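Local coordinates for protein ribokinase (Giardia lamblia, PDB 6WHJ) that probably phosphorylates D-ribose at O-5 with ATP and magnesium, giving D-ribose 5-phosphate, as a homodimeric PfkB-family sugar kinase, at residues Asp130-Leu135 against Lys160-Gln165; Ile147-Thr152 against Pro177-Tyr182; Ala308-Val313 against Glu333-Leu338. One frame throughout, in Å; residues are numbered along the deposited sequence.

Interaction 1: Asp130-Leu135 against Lys160-Gln165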
loop_
_atom_site.group_PDB
_atom_site.type_symbol
_atom_site.label_atom_id
_atom_site.label_comp_id
_atom_site.label_asym_id
_atom_site.label_seq_id
_atom_site.Cartn_x
_atom_site.Cartn_y
_atom_site.Cartn_z
ATOM N N ASP B 130 -30.156 2.844 16.561
ATOM C CA ASP B 130 -31.040 4.001 16.533
ATOM C C ASP B 130 -31.084 4.672 15.171
ATOM O O ASP B 130 -31.543 5.814 15.065
ATOM C CB ASP B 130 -30.624 4.995 17.614
ATOM C CG ASP B 130 -30.820 4.432 19.001
ATOM O OD1 ASP B 130 -31.923 3.907 19.262
ATOM O OD2 ASP B 130 -29.869 4.476 19.810
ATOM N N LEU B 131 -30.666 3.965 14.123
ATOM C CA LEU B 131 -30.638 4.555 12.791
ATOM C C LEU B 131 -32.042 4.851 12.288
ATOM O O LEU B 131 -32.263 5.865 11.618
ATOM C CB LEU B 131 -29.918 3.611 11.833
ATOM C CG LEU B 131 -29.894 3.947 10.341
ATOM C CD1 LEU B 131 -29.147 5.252 10.121
ATOM C CD2 LEU B 131 -29.255 2.818 9.563
ATOM N N MET B 132 -33.002 3.973 12.604
ATOM C CA MET B 132 -34.364 4.124 12.100
ATOM C C MET B 132 -34.950 5.476 12.496
ATOM O O MET B 132 -35.646 6.118 11.700
ATOM C CB MET B 132 -35.241 2.977 12.616
ATOM C CG MET B 132 -36.687 3.025 12.144
ATOM S SD MET B 132 -36.883 2.767 10.356
ATOM C CE MET B 132 -36.358 1.054 10.198
ATOM N N ALA B 133 -34.665 5.932 13.716
ATOM C CA ALA B 133 -35.211 7.205 14.174
ATOM C C ALA B 133 -34.713 8.362 13.316
ATOM O O ALA B 133 -35.458 9.313 13.055
ATOM C CB ALA B 133 -34.847 7.438 15.644
ATOM N N VAL B 134 -33.460 8.293 12.861
ATOM C CA VAL B 134 -32.903 9.358 12.033
ATOM C C VAL B 134 -33.452 9.278 10.613
ATOM O O VAL B 134 -33.809 10.299 10.014
ATOM C CB VAL B 134 -31.363 9.286 12.041
ATOM C CG1 VAL B 134 -30.771 10.440 11.251
ATOM C CG2 VAL B 134 -30.822 9.263 13.453
ATOM N N LEU B 135 -33.575 8.062 10.077
ATOM C CA LEU B 135 -33.987 7.881 8.691
ATOM C C LEU B 135 -35.422 8.332 8.451
ATOM O O LEU B 135 -35.739 8.828 7.363
ATOM C CB LEU B 135 -33.839 6.409 8.312
ATOM C CG LEU B 135 -32.461 5.871 7.935
ATOM C CD1 LEU B 135 -32.521 4.352 7.720
ATOM C CD2 LEU B 135 -31.969 6.574 6.674
ATOM N N LYS B 160 -35.908 0.170 3.400
ATOM C CA LYS B 160 -37.236 -0.179 2.899
ATOM C C LYS B 160 -38.297 0.090 3.955
ATOM O O LYS B 160 -39.368 0.634 3.649
ATOM C CB LYS B 160 -37.261 -1.642 2.444
ATOM C CG LYS B 160 -38.602 -2.165 1.898
ATOM C CD LYS B 160 -38.508 -3.649 1.568
ATOM C CE LYS B 160 -39.789 -4.194 0.969
ATOM N NZ LYS B 160 -39.801 -5.691 0.909
ATOM N N GLN B 161 -37.998 -0.249 5.210
ATOM C CA GLN B 161 -38.921 0.026 6.305
ATOM C C GLN B 161 -39.007 1.515 6.621
ATOM O O GLN B 161 -40.065 1.997 7.046
ATOM C CB GLN B 161 -38.490 -0.739 7.556
ATOM C CG GLN B 161 -38.938 -2.188 7.613
ATOM C CD GLN B 161 -38.282 -2.957 8.751
ATOM O OE1 GLN B 161 -38.225 -2.490 9.888
ATOM N NE2 GLN B 161 -37.805 -4.159 8.450
ATOM N N ALA B 162 -37.914 2.260 6.416
ATOM C CA ALA B 162 -37.942 3.695 6.688
ATOM C C ALA B 162 -38.727 4.444 5.621
ATOM O O ALA B 162 -39.432 5.412 5.932
ATOM C CB ALA B 162 -36.522 4.250 6.791
ATOM N N LYS B 163 -38.642 4.007 4.359
ATOM C CA LYS B 163 -39.387 4.726 3.330
ATOM C C LYS B 163 -40.891 4.494 3.464
ATOM O O LYS B 163 -41.689 5.378 3.122
ATOM C CB LYS B 163 -38.900 4.354 1.926
ATOM C CG LYS B 163 -37.456 4.782 1.689
ATOM C CD LYS B 163 -37.015 4.793 0.231
ATOM C CE LYS B 163 -37.578 3.676 -0.597
ATOM N NZ LYS B 163 -37.411 4.015 -2.044
ATOM N N ALA B 164 -41.296 3.341 3.994
ATOM C CA ALA B 164 -42.720 3.110 4.189
ATOM C C ALA B 164 -43.276 4.027 5.269
ATOM O O ALA B 164 -44.466 4.353 5.250
ATOM C CB ALA B 164 -42.976 1.641 4.530
ATOM N N GLN B 165 -42.433 4.468 6.204
ATOM C CA GLN B 165 -42.867 5.413 7.223
ATOM C C GLN B 165 -42.667 6.863 6.813
ATOM O O GLN B 165 -43.415 7.736 7.268
ATOM C CB GLN B 165 -42.110 5.168 8.531
ATOM C CG GLN B 165 -42.435 3.858 9.219
ATOM C CD GLN B 165 -41.702 3.721 10.542
ATOM O OE1 GLN B 165 -41.984 4.450 11.499
ATOM N NE2 GLN B 165 -40.763 2.774 10.608
#
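Leu-135, which packs against Ala-162, donates its backbone N to Leu-131 O at 3.0 Å. The same oxygen takes a weak bond from Val-134 N, so two amides hold it inside the short helix 131-135. No hydrogen bond crosses to 160-165. The contact is made by side chains, and Met-132 makes the largest share. Its CG lies anti to the backbone N (chi1 -180°), and the chain then bends at chi2 and chi3. The bend at chi3 (67°) turns CE onto helix 160-165. CE rests on Gln-161 CB at 3.8 Å and also lies near OE1 of that residue. SD sits beside Ala-162 CB at 3.9 Å, and Gln-165 NE2 is at a similar distance from the sulfur. The thioether chain crosses both glutamines at about a right angle. CE thus serves Gln-161, while SD serves Ala-162 and the amide tip of Gln-165. Gln-161 NE2 is bonded to Glu-157, one turn back in its own helix. Closer to the interior, Leu-135 meets Ala-162 CB to CB at 3.8 Å. The CA atoms of this pair are 6.1 Å apart, the nearest between the segments. The segment axes approach to 9.7 Å at 40°, pointing broadly the same way. Met-132 and Leu-135 also touch Val-158, one turn earlier in helix 149-165. Leu-131 reaches Phe-155 of that helix and Val-10 and Ile-12 of strand 9-12, so the two helices lie side by side over the parallel part of the central sheet.

Interaction 2: Ile147-Thr152 against Pro177-Tyr182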
loop_
_atom_site.group_PDB
_atom_site.type_symbol
_atom_site.label_atom_id
_atom_site.label_comp_id
_atom_site.label_asym_id
_atom_site.label_seq_id
_atom_site.Cartn_x
_atom_site.Cartn_y
_atom_site.Cartn_z
ATOM N N ILE B 147 -18.749 -1.488 2.099
ATOM C CA ILE B 147 -18.977 -2.308 3.288
ATOM C C ILE B 147 -19.323 -3.715 2.802
ATOM O O ILE B 147 -19.254 -4.001 1.603
ATOM C CB ILE B 147 -20.071 -1.736 4.215
ATOM C CG1 ILE B 147 -21.442 -1.727 3.526
ATOM C CG2 ILE B 147 -19.688 -0.325 4.700
ATOM C CD1 ILE B 147 -22.608 -1.412 4.467
ATOM N N SER B 148 -19.705 -4.600 3.713
ATOM C CA SER B 148 -19.896 -5.995 3.339
ATOM C C SER B 148 -21.191 -6.189 2.548
ATOM O O SER B 148 -22.189 -5.505 2.795
ATOM C CB SER B 148 -19.930 -6.879 4.577
ATOM O OG SER B 148 -21.271 -7.172 4.947
ATOM N N PRO B 149 -21.193 -7.122 1.582
ATOM C CA PRO B 149 -22.423 -7.370 0.804
ATOM C C PRO B 149 -23.619 -7.757 1.657
ATOM O O PRO B 149 -24.717 -7.213 1.462
ATOM C CB PRO B 149 -22.008 -8.511 -0.139
ATOM C CG PRO B 149 -20.535 -8.374 -0.269
ATOM C CD PRO B 149 -20.053 -7.908 1.075
ATOM N N ASP B 150 -23.431 -8.664 2.621
ATOM C CA ASP B 150 -24.550 -9.121 3.436
ATOM C C ASP B 150 -25.078 -8.015 4.339
ATOM O O ASP B 150 -26.294 -7.920 4.562
ATOM C CB ASP B 150 -24.121 -10.309 4.297
ATOM C CG ASP B 150 -23.898 -11.573 3.489
ATOM O OD1 ASP B 150 -24.317 -11.623 2.313
ATOM O OD2 ASP B 150 -23.325 -12.533 4.054
ATOM N N ASN B 151 -24.190 -7.160 4.847
ATOM C CA ASN B 151 -24.617 -6.069 5.710
ATOM C C ASN B 151 -25.273 -4.946 4.924
ATOM O O ASN B 151 -26.148 -4.255 5.455
ATOM C CB ASN B 151 -23.426 -5.547 6.505
ATOM C CG ASN B 151 -22.927 -6.559 7.512
ATOM O OD1 ASN B 151 -23.687 -7.414 7.966
ATOM N ND2 ASN B 151 -21.650 -6.477 7.863
ATOM N N THR B 152 -24.860 -4.741 3.674
ATOM C CA THR B 152 -25.582 -3.816 2.806
ATOM C C THR B 152 -27.037 -4.243 2.657
ATOM O O THR B 152 -27.947 -3.410 2.726
ATOM C CB THR B 152 -24.903 -3.745 1.444
ATOM O OG1 THR B 152 -23.559 -3.278 1.609
ATOM C CG2 THR B 152 -25.640 -2.780 0.538
ATOM N N PRO B 177 -16.806 0.995 -5.396
ATOM C CA PRO B 177 -16.359 0.483 -6.696
ATOM C C PRO B 177 -17.149 -0.749 -7.100
ATOM O O PRO B 177 -17.751 -1.388 -6.238
ATOM C CB PRO B 177 -14.894 0.120 -6.437
ATOM C CG PRO B 177 -14.880 -0.300 -5.005
ATOM C CD PRO B 177 -15.865 0.630 -4.318
ATOM N N TYR B 178 -17.104 -1.115 -8.376
ATOM C CA TYR B 178 -17.828 -2.297 -8.819
ATOM C C TYR B 178 -17.341 -3.541 -8.087
ATOM O O TYR B 178 -16.141 -3.817 -8.025
ATOM C CB TYR B 178 -17.691 -2.496 -10.325
ATOM C CG TYR B 178 -18.262 -3.820 -10.739
ATOM C CD1 TYR B 178 -19.633 -4.038 -10.727
ATOM C CD2 TYR B 178 -17.426 -4.877 -11.090
ATOM C CE1 TYR B 178 -20.158 -5.260 -11.086
ATOM C CE2 TYR B 178 -17.938 -6.102 -11.447
ATOM C CZ TYR B 178 -19.305 -6.290 -11.447
ATOM O OH TYR B 178 -19.811 -7.517 -11.809
ATOM N N ARG B 179 -18.286 -4.272 -7.512
ATOM C CA ARG B 179 -18.034 -5.492 -6.757
ATOM C C ARG B 179 -18.876 -6.589 -7.379
ATOM O O ARG B 179 -20.102 -6.456 -7.443
ATOM C CB ARG B 179 -18.460 -5.329 -5.295
ATOM C CG ARG B 179 -17.751 -4.296 -4.491
ATOM C CD ARG B 179 -16.538 -4.904 -3.868
ATOM N NE ARG B 179 -16.872 -5.987 -2.948
ATOM C CZ ARG B 179 -17.041 -5.831 -1.642
ATOM N NH1 ARG B 179 -16.927 -4.625 -1.105
ATOM N NH2 ARG B 179 -17.320 -6.886 -0.880
ATOM N N ALA B 180 -18.247 -7.680 -7.797
ATOM C CA ALA B 180 -19.039 -8.775 -8.345
ATOM C C ALA B 180 -19.859 -9.490 -7.271
ATOM O O ALA B 180 -20.816 -10.199 -7.604
ATOM C CB ALA B 180 -18.138 -9.773 -9.068
ATOM N N ASP B 181 -19.520 -9.321 -5.991
ATOM C CA ASP B 181 -20.223 -10.030 -4.930
ATOM C C ASP B 181 -21.406 -9.248 -4.368
ATOM O O ASP B 181 -22.048 -9.731 -3.431
ATOM C CB ASP B 181 -19.252 -10.375 -3.788
ATOM C CG ASP B 181 -18.469 -9.169 -3.294
ATOM O OD1 ASP B 181 -18.675 -8.061 -3.826
ATOM O OD2 ASP B 181 -17.655 -9.322 -2.356
ATOM N N TYR B 182 -21.737 -8.089 -4.935
ATOM C CA TYR B 182 -22.874 -7.299 -4.476
ATOM C C TYR B 182 -24.149 -7.707 -5.198
ATOM O O TYR B 182 -24.178 -7.789 -6.432
ATOM C CB TYR B 182 -22.607 -5.814 -4.699
ATOM C CG TYR B 182 -22.185 -5.070 -3.461
ATOM C CD1 TYR B 182 -22.756 -3.844 -3.140
ATOM C CD2 TYR B 182 -21.172 -5.556 -2.648
ATOM C CE1 TYR B 182 -22.363 -3.142 -2.019
ATOM C CE2 TYR B 182 -20.773 -4.869 -1.523
ATOM C CZ TYR B 182 -21.365 -3.656 -1.216
ATOM O OH TYR B 182 -20.956 -2.961 -0.099
#
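This is a mixed polar and apolar contact in which Tyr-182 and its turn close over the N-terminal end of helix 149-165, at Ile-147 and Pro-149. The hydroxyl of Tyr-182 donates to Ile-147 O, with OH 2.6 Å from the oxygen. The oxygen lies at the ring edge, and the donor stands 54° out of the carbonyl plane. Thr-152 OG1 is 3.1 Å from the same Tyr-182 OH. That threonine hydroxyl donates to Ser-148 O, which also takes Thr-152 N. Ser-148 is the N-cap: its OG accepts from Asn-151 N at 2.9 Å. The helix is the crossover of a beta-alpha-beta unit between the parallel strands 140-143 and 170-173. Both segments lie beyond the C-terminal ends of these strands, where Glu-146, a predicted substrate-binding residue, also lies. Pro-149 makes the apolar part of the interface. Its CG meets Tyr-182 CE2 at 3.7 Å, and its CD meets Arg-179 NH2 at 3.5 Å. Asp-181 O lies 3.5 Å from Pro-149 CB, and Asp-181 OD2 is 3.7 Å from Pro-149 CG. Asp-181 CG sits between the backbone N and the carbonyl carbon (chi1 52°). Arg-179 and Asp-181 form a side-on salt bridge, NE to OD1 and NH2 to OD2, across the type I turn 179-182. OD2 is in the guanidinium plane, whereas OD1 is tilted 33° from it. Tyr-182 CE2 stands over the centre of one guanidinium face. On the dimer side, Pro-177 and Arg-179 pack on Thr-32 and Asn-34 of the second subunit.

Interaction 3: Ala308-Val313 against Glu333-Leu338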
loop_
_atom_site.group_PDB
_atom_site.type_symbol
_atom_site.label_atom_id
_atom_site.label_comp_id
_atom_site.label_asym_id
_atom_site.label_seq_id
_atom_site.Cartn_x
_atom_site.Cartn_y
_atom_site.Cartn_z
ATOM N N ALA B 308 -27.826 18.298 -10.374
ATOM C CA ALA B 308 -26.609 17.845 -11.039
ATOM C C ALA B 308 -25.794 19.001 -11.618
ATOM O O ALA B 308 -24.558 18.926 -11.636
ATOM C CB ALA B 308 -26.959 16.836 -12.134
ATOM N N ARG B 309 -26.451 20.082 -12.068
ATOM C CA ARG B 309 -25.702 21.265 -12.488
ATOM C C ARG B 309 -24.882 21.818 -11.332
ATOM O O ARG B 309 -23.717 22.192 -11.503
ATOM C CB ARG B 309 -26.640 22.354 -13.020
ATOM C CG ARG B 309 -27.184 22.119 -14.413
ATOM C CD ARG B 309 -27.963 23.343 -14.918
ATOM N NE ARG B 309 -29.354 23.395 -14.451
ATOM C CZ ARG B 309 -30.370 22.793 -15.065
ATOM N NH1 ARG B 309 -30.158 22.084 -16.166
ATOM N NH2 ARG B 309 -31.595 22.890 -14.577
ATOM N N PHE B 310 -25.479 21.856 -10.144
ATOM C CA PHE B 310 -24.769 22.289 -8.952
ATOM C C PHE B 310 -23.601 21.358 -8.657
ATOM O O PHE B 310 -22.480 21.814 -8.403
ATOM C CB PHE B 310 -25.771 22.333 -7.798
ATOM C CG PHE B 310 -25.207 22.751 -6.475
ATOM C CD1 PHE B 310 -25.172 24.083 -6.116
ATOM C CD2 PHE B 310 -24.792 21.805 -5.556
ATOM C CE1 PHE B 310 -24.687 24.468 -4.875
ATOM C CE2 PHE B 310 -24.314 22.182 -4.322
ATOM C CZ PHE B 310 -24.256 23.511 -3.981
ATOM N N ALA B 311 -23.822 20.048 -8.781
ATOM C CA ALA B 311 -22.765 19.088 -8.481
ATOM C C ALA B 311 -21.617 19.207 -9.471
ATOM O O ALA B 311 -20.454 19.018 -9.097
ATOM C CB ALA B 311 -23.325 17.665 -8.467
ATOM N N SER B 312 -21.924 19.512 -10.738
ATOM C CA SER B 312 -20.866 19.701 -11.734
ATOM C C SER B 312 -19.958 20.876 -11.376
ATOM O O SER B 312 -18.730 20.768 -11.457
ATOM C CB SER B 312 -21.475 19.908 -13.124
ATOM O OG SER B 312 -22.259 18.792 -13.492
ATOM N N VAL B 313 -20.544 22.001 -10.960
ATOM C CA VAL B 313 -19.748 23.171 -10.618
ATOM C C VAL B 313 -18.838 22.856 -9.438
ATOM O O VAL B 313 -17.654 23.224 -9.429
ATOM C CB VAL B 313 -20.672 24.374 -10.337
ATOM C CG1 VAL B 313 -19.886 25.581 -9.825
ATOM C CG2 VAL B 313 -21.462 24.743 -11.586
ATOM N N GLU B 333 -17.923 29.403 -2.411
ATOM C CA GLU B 333 -17.159 29.213 -3.642
ATOM C C GLU B 333 -18.008 28.569 -4.728
ATOM O O GLU B 333 -17.918 28.952 -5.900
ATOM C CB GLU B 333 -15.914 28.367 -3.372
ATOM C CG GLU B 333 -14.948 28.971 -2.377
ATOM C CD GLU B 333 -13.921 27.964 -1.910
ATOM O OE1 GLU B 333 -13.651 27.893 -0.690
ATOM O OE2 GLU B 333 -13.398 27.231 -2.771
ATOM N N VAL B 334 -18.822 27.572 -4.363
ATOM C CA VAL B 334 -19.724 26.948 -5.331
ATOM C C VAL B 334 -20.795 27.934 -5.783
ATOM O O VAL B 334 -21.056 28.081 -6.983
ATOM C CB VAL B 334 -20.358 25.674 -4.742
ATOM C CG1 VAL B 334 -21.232 24.999 -5.781
ATOM C CG2 VAL B 334 -19.305 24.717 -4.256
ATOM N N ASP B 335 -21.422 28.635 -4.830
ATOM C CA ASP B 335 -22.440 29.626 -5.183
ATOM C C ASP B 335 -21.871 30.718 -6.081
ATOM O O ASP B 335 -22.535 31.156 -7.029
ATOM C CB ASP B 335 -23.055 30.259 -3.932
ATOM C CG ASP B 335 -24.013 29.334 -3.207
ATOM O OD1 ASP B 335 -24.393 29.667 -2.063
ATOM O OD2 ASP B 335 -24.382 28.279 -3.769
ATOM N N ASP B 336 -20.652 31.185 -5.790
ATOM C CA ASP B 336 -20.075 32.262 -6.586
ATOM C C ASP B 336 -19.869 31.822 -8.032
ATOM O O ASP B 336 -20.290 32.510 -8.967
ATOM C CB ASP B 336 -18.748 32.729 -5.978
ATOM C CG ASP B 336 -18.927 33.511 -4.681
ATOM O OD1 ASP B 336 -17.972 33.540 -3.878
ATOM O OD2 ASP B 336 -20.019 34.075 -4.448
ATOM N N ALA B 337 -19.238 30.662 -8.235
ATOM C CA ALA B 337 -18.940 30.220 -9.591
ATOM C C ALA B 337 -20.197 29.827 -10.358
ATOM O O ALA B 337 -20.209 29.886 -11.593
ATOM C CB ALA B 337 -17.947 29.058 -9.550
ATOM N N LEU B 338 -21.259 29.419 -9.653
ATOM C CA LEU B 338 -22.524 29.110 -10.317
ATOM C C LEU B 338 -23.173 30.372 -10.875
ATOM O O LEU B 338 -23.879 30.314 -11.891
ATOM C CB LEU B 338 -23.467 28.399 -9.342
ATOM C CG LEU B 338 -24.725 27.696 -9.875
ATOM C CD1 LEU B 338 -24.407 26.806 -11.062
ATOM C CD2 LEU B 338 -25.423 26.886 -8.795
#
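Phe-310 lays one face of its ring against the CG1 methyl of Val-334, a CH-pi contact. The methyl is 4.0 Å from the ring centroid and 27° off the ring normal, displaced toward the CE1 and CZ side. The phenylalanine CG is anti to the backbone N (chi1 179°), which sets it beside the carbonyl carbon. The ring beyond it reaches helix 331-341. Two other groups meet the ring edge, near its plane. Leu-338 CD2 approaches Phe-310 CD1 at 3.9 Å. Asp-335 OD2 lies 4.0 Å from Phe-310 CE1; its strong partner is Arg-331, in a salt bridge. Val-313 covers the neighbouring patch with both methyls. CG1 lies 4.0 Å from both Val-334 O and Ala-337 CB. CG2 touches Leu-338 CD1 at 3.6 Å. Leu-338 thus sends one methyl to each of the two residues, CD1 to Val-313 and CD2 to Phe-310. The axes of segments 308-313 and 333-338 make an angle of 107° and approach to 9.9 Å. Tyr-261 touches both Val-313 and Ala-337. Arg-283 of helix 272-287 packs on Phe-310. This is the C-terminal helix pair of the PfkB fold, joined by the loop that holds predicted potassium-binding residues of ribokinase, Arg-321, Gly-323 and Ser-327.

Interactions 1 and 2 use the two ends of helix 149-165: interaction 2 its N-terminal end, interaction 1 its C-terminal end. Their centres are about 21 Å apart, their nearest atoms about 9 Å. Their segments alternate along the chain. Interaction 2 is closest to the predicted sugar site: the side chain of Ile-147 is about 5 Å from that of Glu-146 and about 7 Å from Gly-45. Interaction 1 lies away from annotated sites. Interaction 3 comes later in the chain and lies across the chain's centre from interaction 2, about 32 Å centre to centre. Its Val-334 side chain is about 8 Å from that of Arg-321, at the predicted potassium site.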